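Local coordinates for protein alpha-amylase inhibitor 0.19 (Triticum aestivum, PDB 1HSS) that inhibits alpha-amylases as a secreted, disulfide-rich homodimer of the cereal trypsin/alpha-amylase inhibitor family, and is also an IgE-binding wheat allergen, at residues C20-R25 / M60-M64; C41-A46 / I95-L101; R85-L90 / V118-P122; F12-L17 / G55-M60. All blocks are in the same frame, centred on the assembly; numbering follows the deposited sequence.

Contact 1 (C20-R25 / M60-M64)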
loop_
_atom_site.group_PDB
_atom_site.type_symbol
_atom_site.label_atom_id
_atom_site.label_comp_id
_atom_site.label_asym_id
_atom_site.label_seq_id
_atom_site.Cartn_x
_atom_site.Cartn_y
_atom_site.Cartn_z
ATOM N N CYS A 20 -8.466 -12.707 2.976
ATOM C CA CYS A 20 -7.648 -11.709 2.313
ATOM C C CYS A 20 -7.086 -12.209 1.006
ATOM O O CYS A 20 -6.619 -11.427 0.190
ATOM C CB CYS A 20 -6.508 -11.232 3.229
ATOM S SG CYS A 20 -7.100 -10.380 4.724
ATOM N N ARG A 21 -7.144 -13.513 0.799
ATOM C CA ARG A 21 -6.554 -14.106 -0.379
ATOM C C ARG A 21 -7.335 -13.712 -1.634
ATOM O O ARG A 21 -6.755 -13.299 -2.640
ATOM C CB ARG A 21 -6.466 -15.630 -0.192
ATOM C CG ARG A 21 -5.308 -15.993 0.726
ATOM C CD ARG A 21 -5.570 -17.023 1.804
ATOM N NE ARG A 21 -4.837 -18.254 1.528
ATOM C CZ ARG A 21 -3.805 -18.738 2.220
ATOM N NH1 ARG A 21 -3.581 -18.397 3.475
ATOM N NH2 ARG A 21 -3.118 -19.739 1.700
ATOM N N PRO A 22 -8.671 -13.712 -1.551
ATOM C CA PRO A 22 -9.441 -13.210 -2.686
ATOM C C PRO A 22 -9.307 -11.700 -2.905
ATOM O O PRO A 22 -9.352 -11.230 -4.025
ATOM C CB PRO A 22 -10.875 -13.619 -2.340
ATOM C CG PRO A 22 -10.858 -13.887 -0.877
ATOM C CD PRO A 22 -9.524 -14.492 -0.644
ATOM N N LEU A 23 -9.147 -10.942 -1.831
ATOM C CA LEU A 23 -8.882 -9.520 -1.930
ATOM C C LEU A 23 -7.610 -9.250 -2.728
ATOM O O LEU A 23 -7.621 -8.448 -3.649
ATOM C CB LEU A 23 -8.731 -8.930 -0.540
ATOM C CG LEU A 23 -8.327 -7.459 -0.564
ATOM C CD1 LEU A 23 -9.456 -6.661 -1.172
ATOM C CD2 LEU A 23 -8.026 -6.952 0.841
ATOM N N LEU A 24 -6.512 -9.902 -2.347
ATOM C CA LEU A 24 -5.214 -9.748 -3.009
ATOM C C LEU A 24 -5.238 -10.106 -4.511
ATOM O O LEU A 24 -4.633 -9.421 -5.330
ATOM C CB LEU A 24 -4.159 -10.585 -2.268
ATOM C CG LEU A 24 -2.758 -10.645 -2.888
ATOM C CD1 LEU A 24 -2.196 -9.231 -3.129
ATOM C CD2 LEU A 24 -1.847 -11.441 -1.994
ATOM N N ARG A 25 -5.995 -11.134 -4.878
ATOM C CA ARG A 25 -6.153 -11.525 -6.279
ATOM C C ARG A 25 -6.942 -10.553 -7.141
ATOM O O ARG A 25 -6.656 -10.425 -8.330
ATOM C CB ARG A 25 -6.781 -12.907 -6.371
ATOM C CG ARG A 25 -5.791 -14.004 -6.095
ATOM C CD ARG A 25 -6.224 -15.257 -6.784
ATOM N NE ARG A 25 -6.829 -16.162 -5.829
ATOM C CZ ARG A 25 -6.182 -17.185 -5.275
ATOM N NH1 ARG A 25 -4.998 -17.584 -5.770
ATOM N NH2 ARG A 25 -6.748 -17.847 -4.264
ATOM N N MET A 60 0.493 -15.730 4.608
ATOM C CA MET A 60 -0.520 -15.834 3.547
ATOM C C MET A 60 0.076 -15.830 2.130
ATOM O O MET A 60 -0.210 -16.723 1.341
ATOM C CB MET A 60 -1.523 -14.687 3.671
ATOM C CG MET A 60 -2.636 -14.707 2.629
ATOM S SD MET A 60 -3.446 -13.110 2.396
ATOM C CE MET A 60 -2.202 -12.277 1.612
ATOM N N LEU A 61 0.915 -14.830 1.834
ATOM C CA LEU A 61 1.581 -14.672 0.541
ATOM C C LEU A 61 2.473 -15.859 0.204
ATOM O O LEU A 61 2.524 -16.297 -0.938
ATOM C CB LEU A 61 2.431 -13.404 0.554
ATOM C CG LEU A 61 3.119 -13.106 -0.767
ATOM C CD1 LEU A 61 2.052 -12.909 -1.824
ATOM C CD2 LEU A 61 3.999 -11.884 -0.621
ATOM N N ASP A 62 3.246 -16.300 1.189
ATOM C CA ASP A 62 4.098 -17.465 1.050
ATOM C C ASP A 62 3.284 -18.734 0.721
ATOM O O ASP A 62 3.558 -19.421 -0.257
ATOM C CB ASP A 62 4.915 -17.643 2.341
ATOM C CG ASP A 62 5.949 -18.760 2.242
ATOM O OD1 ASP A 62 6.995 -18.567 1.578
ATOM O OD2 ASP A 62 5.715 -19.834 2.838
ATOM N N SER A 63 2.213 -18.980 1.467
ATOM C CA SER A 63 1.293 -20.075 1.141
ATOM C C SER A 63 0.718 -20.000 -0.278
ATOM O O SER A 63 0.596 -21.016 -0.954
ATOM C CB SER A 63 0.128 -20.123 2.131
ATOM O OG SER A 63 0.601 -20.118 3.458
ATOM N N MET A 64 0.286 -18.816 -0.699
ATOM C CA MET A 64 -0.262 -18.643 -2.034
ATOM C C MET A 64 0.738 -18.985 -3.129
ATOM O O MET A 64 0.417 -19.694 -4.074
ATOM C CB MET A 64 -0.779 -17.215 -2.193
ATOM C CG MET A 64 -1.964 -16.979 -1.297
ATOM S SD MET A 64 -2.771 -15.405 -1.469
ATOM C CE MET A 64 -3.636 -15.628 -2.951
#
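M60 and M64, one turn apart on helix 53-67, reach across to helix 20-27 and supply much of the apolar packing. The segments cross at -73° with axes 11.1 Å apart, a gap suited to long, flexible methionines. M60 leaves its helix with CG anti to the backbone N (chi1 -179°) and runs on extended, which carries SD to 3.7 Å from C20 CB. The bend at its last torsion turns CE onto L24 CD2, at 3.7 Å. That same leucine branch meets the sulfur of M64 and, more distantly, L61 CD1.

The aliphatic part of an arginine extends this layer. R21 runs past both methionines in the opposite sense, with its CG 3.5 Å from M60 CG and 3.4 Å from M64 SD, while its charged end is carried beyond the apolar chains.

The guanidinium groups make a third kind of contact. That of R21 has M60 O over one face and places NH2 3.3 Å from S63 CB; its NH1 is hydrogen-bonded to A16 O. Over one face of the R25 guanidinium, towards its rim, sits M64 CE, and R25 NH1 is hydrogen-bonded to A79 O.

The crossing is part of the disulfide-tied helical core of the prolamin-type fold: the C20–C41 bridge ties helix 20-27 to helix 35-46, F80 packs on L24 and M64, and L24 and L61 rest on helix 85-92.

Contact 2 (C41-A46 / I95-L101); sequences CCQQLA and ITAVCRL
I95 meets C41 and L45 through a single branch. Its CG2 lies anti to the backbone N and approaches L45 CD1 to 3.7 Å, the two side chains crossing roughly perpendicular to each other. The same CG2 lies 3.7 Å from C41 SG, an apolar methyl against the sulfur of the C41–C20 disulfide. T96 follows with a smaller part, its backbone CA facing the L45 methyl CD1.

C99 forms the covalent link of the contact. Its SG is joined to C42 SG at 2.0 Å, and the chi3 of -85° is close to the perpendicular twist that a relaxed disulfide prefers. Both cysteines point towards the opposite segment, so the bridge spans the gap directly, and L45 CD1 lies 4.0 Å from C99 SG. This is one of the disulfides that hold the helices of the cysteine-rich prolamin-type fold together.

At R100 the chain turns with a positive phi of 54° in a Schellman motif, sealed by two backbone bonds: L101 N to T96 O at 2.9 Å and R100 N to A97 O at 2.9 Å. This reversal brings L101 back over the end of helix 35-46. There its CD2 packs on L45 CB at 3.6 Å and lies close to C42 O, one leucine methyl seated on the last turn of the helix.

L23 of helix 20-27 touches both C41 and I95, while L57 of helix 53-67 packs on I95 and T96. A97 and V98 also meet V98 and A97 of the second subunit, and R100 forms a salt bridge with E35 of that subunit.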
loop_
_atom_site.group_PDB
_atom_site.type_symbol
_atom_site.label_atom_id
_atom_site.label_comp_id
_atom_site.label_asym_id
_atom_site.label_seq_id
_atom_site.Cartn_x
_atom_site.Cartn_y
_atom_site.Cartn_z
ATOM N N CYS A 41 -11.788 -9.428 4.960
ATOM C CA CYS A 41 -10.337 -9.416 5.104
ATOM C C CYS A 41 -9.868 -8.556 6.257
ATOM O O CYS A 41 -9.118 -9.003 7.095
ATOM C CB CYS A 41 -9.679 -8.928 3.830
ATOM S SG CYS A 41 -7.903 -8.644 4.036
ATOM N N CYS A 42 -10.376 -7.341 6.335
ATOM C CA CYS A 42 -9.991 -6.419 7.397
ATOM C C CYS A 42 -10.381 -6.916 8.777
ATOM O O CYS A 42 -9.658 -6.714 9.746
ATOM C CB CYS A 42 -10.633 -5.047 7.147
ATOM S SG CYS A 42 -10.034 -4.315 5.603
ATOM N N GLN A 43 -11.569 -7.506 8.860
ATOM C CA GLN A 43 -12.066 -8.159 10.069
ATOM C C GLN A 43 -11.100 -9.205 10.616
ATOM O O GLN A 43 -10.802 -9.229 11.812
ATOM C CB GLN A 43 -13.409 -8.807 9.757
ATOM C CG GLN A 43 -13.835 -9.928 10.694
ATOM C CD GLN A 43 -14.555 -9.435 11.931
ATOM O OE1 GLN A 43 -14.500 -8.252 12.276
ATOM N NE2 GLN A 43 -15.166 -10.361 12.659
ATOM N N GLN A 44 -10.624 -10.077 9.735
ATOM C CA GLN A 44 -9.567 -11.033 10.056
ATOM C C GLN A 44 -8.225 -10.398 10.464
ATOM O O GLN A 44 -7.611 -10.837 11.435
ATOM C CB GLN A 44 -9.350 -11.979 8.873
ATOM C CG GLN A 44 -10.109 -13.292 8.987
ATOM C CD GLN A 44 -10.116 -14.128 7.702
ATOM O OE1 GLN A 44 -9.252 -13.992 6.826
ATOM N NE2 GLN A 44 -11.105 -14.998 7.589
ATOM N N LEU A 45 -7.776 -9.363 9.749
ATOM C CA LEU A 45 -6.582 -8.613 10.154
ATOM C C LEU A 45 -6.739 -7.923 11.511
ATOM O O LEU A 45 -5.835 -7.984 12.341
ATOM C CB LEU A 45 -6.196 -7.569 9.103
ATOM C CG LEU A 45 -5.206 -8.018 8.022
ATOM C CD1 LEU A 45 -5.081 -6.956 6.958
ATOM C CD2 LEU A 45 -3.843 -8.342 8.638
ATOM N N ALA A 46 -7.924 -7.362 11.765
ATOM C CA ALA A 46 -8.205 -6.621 12.997
ATOM C C ALA A 46 -7.994 -7.464 14.257
ATOM O O ALA A 46 -7.542 -6.958 15.286
ATOM C CB ALA A 46 -9.632 -6.083 12.968
ATOM N N ILE A 95 -2.138 -4.085 2.410
ATOM C CA ILE A 95 -3.530 -4.496 2.684
ATOM C C ILE A 95 -4.008 -3.987 4.050
ATOM O O ILE A 95 -5.126 -3.501 4.218
ATOM C CB ILE A 95 -3.672 -6.035 2.628
ATOM C CG1 ILE A 95 -3.594 -6.508 1.174
ATOM C CG2 ILE A 95 -4.982 -6.473 3.285
ATOM C CD1 ILE A 95 -3.694 -8.018 1.018
ATOM N N THR A 96 -3.024 -3.866 4.921
ATOM C CA THR A 96 -3.135 -3.358 6.279
ATOM C C THR A 96 -3.355 -1.794 6.285
ATOM O O THR A 96 -4.294 -1.278 6.924
ATOM C CB THR A 96 -1.836 -3.888 7.018
ATOM O OG1 THR A 96 -2.085 -4.099 8.402
ATOM C CG2 THR A 96 -0.663 -3.016 6.792
ATOM N N ALA A 97 -2.744 -1.114 5.317
ATOM C CA ALA A 97 -3.060 0.290 5.052
ATOM C C ALA A 97 -4.478 0.503 4.478
ATOM O O ALA A 97 -5.200 1.407 4.901
ATOM C CB ALA A 97 -2.017 0.888 4.105
ATOM N N VAL A 98 -4.890 -0.315 3.510
ATOM C CA VAL A 98 -6.227 -0.138 2.975
ATOM C C VAL A 98 -7.301 -0.452 4.016
ATOM O O VAL A 98 -8.295 0.263 4.103
ATOM C CB VAL A 98 -6.454 -0.930 1.652
ATOM C CG1 VAL A 98 -5.130 -1.076 0.894
ATOM C CG2 VAL A 98 -7.121 -2.262 1.914
ATOM N N CYS A 99 -6.971 -1.337 4.956
ATOM C CA CYS A 99 -7.815 -1.588 6.131
ATOM C C CYS A 99 -7.689 -0.533 7.254
ATOM O O CYS A 99 -8.447 -0.573 8.224
ATOM C CB CYS A 99 -7.525 -2.975 6.739
ATOM S SG CYS A 99 -8.025 -4.453 5.786
ATOM N N ARG A 100 -6.777 0.425 7.109
ATOM C CA ARG A 100 -6.464 1.408 8.160
ATOM C C ARG A 100 -6.105 0.749 9.505
ATOM O O ARG A 100 -6.479 1.234 10.577
ATOM C CB ARG A 100 -7.611 2.423 8.359
ATOM C CG ARG A 100 -8.587 2.538 7.205
ATOM C CD ARG A 100 -8.316 3.711 6.310
ATOM N NE ARG A 100 -9.561 4.190 5.716
ATOM C CZ ARG A 100 -10.461 4.911 6.375
ATOM N NH1 ARG A 100 -10.205 5.349 7.610
ATOM N NH2 ARG A 100 -11.595 5.241 5.781
ATOM N N LEU A 101 -5.314 -0.319 9.427
ATOM C CA LEU A 101 -4.873 -1.054 10.602
ATOM C C LEU A 101 -3.369 -0.835 10.752
ATOM O O LEU A 101 -2.607 -1.099 9.829
ATOM C CB LEU A 101 -5.177 -2.549 10.437
ATOM C CG LEU A 101 -6.390 -3.283 11.029
ATOM C CD1 LEU A 101 -7.401 -2.344 11.593
ATOM C CD2 LEU A 101 -7.004 -4.186 9.982
#

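Contact 3 (R85-L90 / V118-P122)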
loop_
_atom_site.group_PDB
_atom_site.type_symbol
_atom_site.label_atom_id
_atom_site.label_comp_id
_atom_site.label_asym_id
_atom_site.label_seq_id
_atom_site.Cartn_x
_atom_site.Cartn_y
_atom_site.Cartn_z
ATOM N N ARG A 85 4.520 -10.061 -10.469
ATOM C CA ARG A 85 5.249 -10.368 -9.238
ATOM C C ARG A 85 5.461 -9.146 -8.337
ATOM O O ARG A 85 5.124 -9.152 -7.161
ATOM C CB ARG A 85 6.606 -10.980 -9.614
ATOM C CG ARG A 85 7.022 -12.203 -8.804
ATOM C CD ARG A 85 7.975 -11.847 -7.645
ATOM N NE ARG A 85 8.285 -13.016 -6.810
ATOM C CZ ARG A 85 9.370 -13.147 -6.052
ATOM N NH1 ARG A 85 10.259 -12.159 -5.961
ATOM N NH2 ARG A 85 9.562 -14.275 -5.378
ATOM N N GLU A 86 5.940 -8.067 -8.935
ATOM C CA GLU A 86 6.265 -6.843 -8.202
ATOM C C GLU A 86 5.031 -6.196 -7.546
ATOM O O GLU A 86 5.073 -5.819 -6.373
ATOM C CB GLU A 86 6.945 -5.823 -9.137
ATOM C CG GLU A 86 7.702 -6.418 -10.354
ATOM C CD GLU A 86 6.807 -6.701 -11.587
ATOM O OE1 GLU A 86 6.240 -5.740 -12.175
ATOM O OE2 GLU A 86 6.736 -7.885 -12.010
ATOM N N VAL A 87 3.931 -6.095 -8.301
ATOM C CA VAL A 87 2.723 -5.456 -7.793
ATOM C C VAL A 87 1.996 -6.362 -6.803
ATOM O O VAL A 87 1.473 -5.879 -5.806
ATOM C CB VAL A 87 1.750 -4.997 -8.931
ATOM C CG1 VAL A 87 2.523 -4.484 -10.137
ATOM C CG2 VAL A 87 0.851 -6.113 -9.328
ATOM N N VAL A 88 2.117 -7.675 -6.988
ATOM C CA VAL A 88 1.572 -8.633 -6.029
ATOM C C VAL A 88 2.140 -8.421 -4.621
ATOM O O VAL A 88 1.383 -8.252 -3.672
ATOM C CB VAL A 88 1.807 -10.122 -6.479
ATOM C CG1 VAL A 88 1.562 -11.093 -5.323
ATOM C CG2 VAL A 88 0.878 -10.474 -7.614
ATOM N N LYS A 89 3.455 -8.339 -4.476
ATOM C CA LYS A 89 4.010 -8.248 -3.128
ATOM C C LYS A 89 3.919 -6.842 -2.575
ATOM O O LYS A 89 3.779 -6.672 -1.371
ATOM C CB LYS A 89 5.451 -8.774 -3.053
ATOM C CG LYS A 89 6.418 -8.030 -3.920
ATOM C CD LYS A 89 7.823 -8.594 -3.787
ATOM C CE LYS A 89 8.065 -9.704 -4.796
ATOM N NZ LYS A 89 6.973 -10.733 -4.735
ATOM N N LEU A 90 3.833 -5.854 -3.463
ATOM C CA LEU A 90 3.522 -4.486 -3.075
ATOM C C LEU A 90 2.088 -4.349 -2.590
ATOM O O LEU A 90 1.820 -3.591 -1.664
ATOM C CB LEU A 90 3.736 -3.559 -4.250
ATOM C CG LEU A 90 4.593 -2.332 -3.983
ATOM C CD1 LEU A 90 5.935 -2.743 -3.395
ATOM C CD2 LEU A 90 4.793 -1.592 -5.297
ATOM N N VAL A 118 7.015 -7.962 3.929
ATOM C CA VAL A 118 6.178 -8.552 2.886
ATOM C C VAL A 118 6.480 -7.974 1.494
ATOM O O VAL A 118 6.409 -8.686 0.498
ATOM C CB VAL A 118 4.676 -8.348 3.221
ATOM C CG1 VAL A 118 3.789 -8.910 2.108
ATOM C CG2 VAL A 118 4.347 -9.002 4.544
ATOM N N ALA A 119 6.791 -6.678 1.423
ATOM C CA ALA A 119 7.188 -6.042 0.161
ATOM C C ALA A 119 8.521 -6.579 -0.400
ATOM O O ALA A 119 8.792 -6.507 -1.598
ATOM C CB ALA A 119 7.266 -4.533 0.344
ATOM N N ALA A 120 9.333 -7.150 0.474
ATOM C CA ALA A 120 10.620 -7.693 0.088
ATOM C C ALA A 120 10.654 -9.217 -0.054
ATOM O O ALA A 120 11.709 -9.806 -0.207
ATOM C CB ALA A 120 11.657 -7.247 1.081
ATOM N N TYR A 121 9.503 -9.858 0.059
ATOM C CA TYR A 121 9.370 -11.301 -0.158
ATOM C C TYR A 121 10.103 -11.780 -1.442
ATOM O O TYR A 121 10.095 -11.085 -2.459
ATOM C CB TYR A 121 7.866 -11.638 -0.202
ATOM C CG TYR A 121 7.524 -13.099 -0.361
ATOM C CD1 TYR A 121 7.439 -13.667 -1.624
ATOM C CD2 TYR A 121 7.332 -13.913 0.744
ATOM C CE1 TYR A 121 7.190 -14.991 -1.786
ATOM C CE2 TYR A 121 7.084 -15.245 0.598
ATOM C CZ TYR A 121 7.018 -15.782 -0.675
ATOM O OH TYR A 121 6.805 -17.129 -0.868
ATOM N N PRO A 122 10.816 -12.931 -1.386
ATOM C CA PRO A 122 10.828 -13.981 -0.368
ATOM C C PRO A 122 11.989 -13.864 0.611
ATOM O O PRO A 122 12.333 -14.822 1.290
ATOM C CB PRO A 122 10.926 -15.268 -1.190
ATOM C CG PRO A 122 11.372 -14.848 -2.553
ATOM C CD PRO A 122 11.611 -13.364 -2.541
#
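K89 lies against the carbonyls of V118, A119 and Y121, where, in the helical prolamin-type fold, helix 85-92 receives the end of helix 116-119 and the tail that follows. The CG of K89 stands between the backbone N and the carbonyl carbon (chi1 61°), and two further bends fold the chain along the neighbouring backbone. CD comes 3.2 Å from A119 O, and CE 3.4 Å from Y121 O. Aliphatic carbons next to an ammonium group carry some positive character, which would suit carbonyl neighbours. NZ turns back to its own helix in a weak hydrogen bond to R85 O at 3.4 Å and lies at the edge of the Y121 ring, 4.3 Å from Y121 CD1.

R85 crosses P122 at about a right angle. P122 CG meets the edge of the guanidinium near its plane, 3.4 Å from R85 NH2, a van der Waals contact between a charged group and a ring methylene.

At the other end L90 CD1 touches A119 CB at 4.4 Å, and the small alanine lets the backbones draw close. Y121 is fixed by partners on helix 53-67: its OH is hydrogen-bonded to D62 OD1, and its ring meets that of Y58 edge-to-face. The peptide bond between Y121 and P122 is cis, a form often stabilised by a preceding aromatic residue, and P122 CB sits 3.7 Å above the centre of the Y121 ring.

Contact 4 (F12-L17 / G55-M60)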
loop_
_atom_site.group_PDB
_atom_site.type_symbol
_atom_site.label_atom_id
_atom_site.label_comp_id
_atom_site.label_asym_id
_atom_site.label_seq_id
_atom_site.Cartn_x
_atom_site.Cartn_y
_atom_site.Cartn_z
ATOM N N PHE A 12 -1.576 -16.225 14.891
ATOM C CA PHE A 12 -2.639 -16.131 13.908
ATOM C C PHE A 12 -2.985 -17.530 13.429
ATOM O O PHE A 12 -2.149 -18.406 13.487
ATOM C CB PHE A 12 -2.216 -15.252 12.711
ATOM C CG PHE A 12 -0.859 -15.577 12.142
ATOM C CD1 PHE A 12 0.280 -14.978 12.654
ATOM C CD2 PHE A 12 -0.739 -16.410 11.050
ATOM C CE1 PHE A 12 1.516 -15.193 12.090
ATOM C CE2 PHE A 12 0.505 -16.637 10.468
ATOM C CZ PHE A 12 1.633 -16.024 10.992
ATOM N N GLN A 13 -4.240 -17.743 13.031
ATOM C CA GLN A 13 -4.689 -19.008 12.434
ATOM C C GLN A 13 -3.923 -19.268 11.140
ATOM O O GLN A 13 -3.603 -18.338 10.405
ATOM C CB GLN A 13 -6.202 -18.966 12.136
ATOM C CG GLN A 13 -6.558 -18.562 10.664
ATOM C CD GLN A 13 -8.016 -18.087 10.436
ATOM O OE1 GLN A 13 -8.313 -16.878 10.478
ATOM N NE2 GLN A 13 -8.872 -19.009 10.014
ATOM N N VAL A 14 -3.615 -20.532 10.881
ATOM C CA VAL A 14 -3.047 -20.959 9.605
ATOM C C VAL A 14 -3.986 -22.016 8.990
ATOM O O VAL A 14 -4.665 -22.744 9.719
ATOM C CB VAL A 14 -1.607 -21.528 9.800
ATOM C CG1 VAL A 14 -1.245 -22.481 8.689
ATOM C CG2 VAL A 14 -0.610 -20.396 9.824
ATOM N N PRO A 15 -4.197 -21.967 7.659
ATOM C CA PRO A 15 -3.686 -21.001 6.677
ATOM C C PRO A 15 -4.130 -19.580 6.950
ATOM O O PRO A 15 -5.230 -19.356 7.443
ATOM C CB PRO A 15 -4.234 -21.512 5.351
ATOM C CG PRO A 15 -5.422 -22.287 5.717
ATOM C CD PRO A 15 -5.073 -22.954 7.013
ATOM N N ALA A 16 -3.196 -18.655 6.784
ATOM C CA ALA A 16 -3.348 -17.301 7.282
ATOM C C ALA A 16 -4.347 -16.527 6.426
ATOM O O ALA A 16 -4.465 -16.779 5.233
ATOM C CB ALA A 16 -1.979 -16.600 7.307
ATOM N N LEU A 17 -5.199 -15.742 7.073
ATOM C CA LEU A 17 -6.053 -14.764 6.381
ATOM C C LEU A 17 -6.747 -15.288 5.117
ATOM O O LEU A 17 -6.620 -14.707 4.043
ATOM C CB LEU A 17 -5.247 -13.515 6.024
ATOM C CG LEU A 17 -4.424 -12.954 7.170
ATOM C CD1 LEU A 17 -3.537 -11.866 6.671
ATOM C CD2 LEU A 17 -5.325 -12.458 8.256
ATOM N N GLY A 55 3.298 -10.410 9.880
ATOM C CA GLY A 55 3.578 -11.830 9.910
ATOM C C GLY A 55 2.479 -12.714 9.353
ATOM O O GLY A 55 2.770 -13.631 8.575
ATOM N N ALA A 56 1.224 -12.425 9.718
ATOM C CA ALA A 56 0.065 -13.064 9.089
ATOM C C ALA A 56 0.020 -12.885 7.572
ATOM O O ALA A 56 -0.225 -13.845 6.845
ATOM C CB ALA A 56 -1.194 -12.556 9.693
ATOM N N LEU A 57 0.325 -11.680 7.099
ATOM C CA LEU A 57 0.348 -11.376 5.664
ATOM C C LEU A 57 1.489 -12.085 4.922
ATOM O O LEU A 57 1.293 -12.596 3.829
ATOM C CB LEU A 57 0.440 -9.854 5.442
ATOM C CG LEU A 57 -0.885 -9.099 5.559
ATOM C CD1 LEU A 57 -0.634 -7.629 5.724
ATOM C CD2 LEU A 57 -1.749 -9.363 4.353
ATOM N N TYR A 58 2.681 -12.105 5.513
ATOM C CA TYR A 58 3.826 -12.835 4.955
ATOM C C TYR A 58 3.503 -14.328 4.769
ATOM O O TYR A 58 3.699 -14.893 3.691
ATOM C CB TYR A 58 5.023 -12.662 5.884
ATOM C CG TYR A 58 6.325 -13.000 5.248
ATOM C CD1 TYR A 58 6.764 -14.314 5.187
ATOM C CD2 TYR A 58 7.119 -12.020 4.701
ATOM C CE1 TYR A 58 7.971 -14.647 4.592
ATOM C CE2 TYR A 58 8.324 -12.333 4.096
ATOM C CZ TYR A 58 8.753 -13.653 4.042
ATOM O OH TYR A 58 9.961 -13.987 3.450
ATOM N N SER A 59 2.953 -14.932 5.820
ATOM C CA SER A 59 2.509 -16.325 5.826
ATOM C C SER A 59 1.489 -16.603 4.732
ATOM O O SER A 59 1.561 -17.626 4.061
ATOM C CB SER A 59 1.899 -16.673 7.198
ATOM O OG SER A 59 1.332 -17.972 7.231
ATOM N N MET A 60 0.493 -15.730 4.608
ATOM C CA MET A 60 -0.520 -15.834 3.547
ATOM C C MET A 60 0.076 -15.830 2.130
ATOM O O MET A 60 -0.210 -16.723 1.341
ATOM C CB MET A 60 -1.523 -14.687 3.671
ATOM C CG MET A 60 -2.636 -14.707 2.629
ATOM S SD MET A 60 -3.446 -13.110 2.396
ATOM C CE MET A 60 -2.202 -12.277 1.612
HETATM O O HOH W 1 -0.681 -19.546 5.787
#
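F12 lays one face of its ring on the backbone of helix 53-67 at A56, in a CH-pi contact. A56 CA stands 3.7 Å from the F12 ring centroid and only 5° off the normal. With CG between its backbone N and carbonyl carbon (chi1 48°), the phenylalanine is turned onto the helix, and alanine is small enough to let the ring lie flat. The far rim of the ring reaches S59, F12 CE2 lying 3.6 Å from S59 CB.

Close packing continues along the loop. A16 sets its methyl against a helix carbonyl, CB 3.3 Å from A56 O, a close fit that suits so short a side chain. The apolar share falls to L17, which turns CD1 to the helix, 3.9 Å from A56 CB and 3.9 Å from L57 CD2. L17 CB also touches the M60 sulfur.

The polar contribution is a water bridge. One water accepts a hydrogen bond from A16 N at 2.8 Å and is also bonded to S59 OG at 2.9 Å, so it links a loop amide to a helix hydroxyl that lies too far off for a direct bond.

The N-terminal loop, cis before P15, is thus laid on helix 53-67, the longest of this prolamin-type fold, before entering helix 20-27. I48 packs on F12, L17 and A56; L17 also touches Q44 and L45 of helix 35-46, while L57 meets V118 of helix 116-119.

Overall arrangement
Contacts 1 and 4 are the buried pair and share helix 53-67 and its M60: one sets a helix across it through methionine sulfurs and arginine methylenes, the other a loop through an aromatic face and a bridging water. Contacts 2 and 3 are only partly buried, lie on opposite sides of the chain's centre with their own centres about 17 Å apart, and both touch the second subunit. Their chemistry differs: contact 2 is locked covalently, whereas contact 3 relies on a folded lysine and a cis-proline tail. The C20–C41 disulfide joins contacts 1 and 2, and Y121 connects contact 3 to the helix that contacts 1 and 4 use.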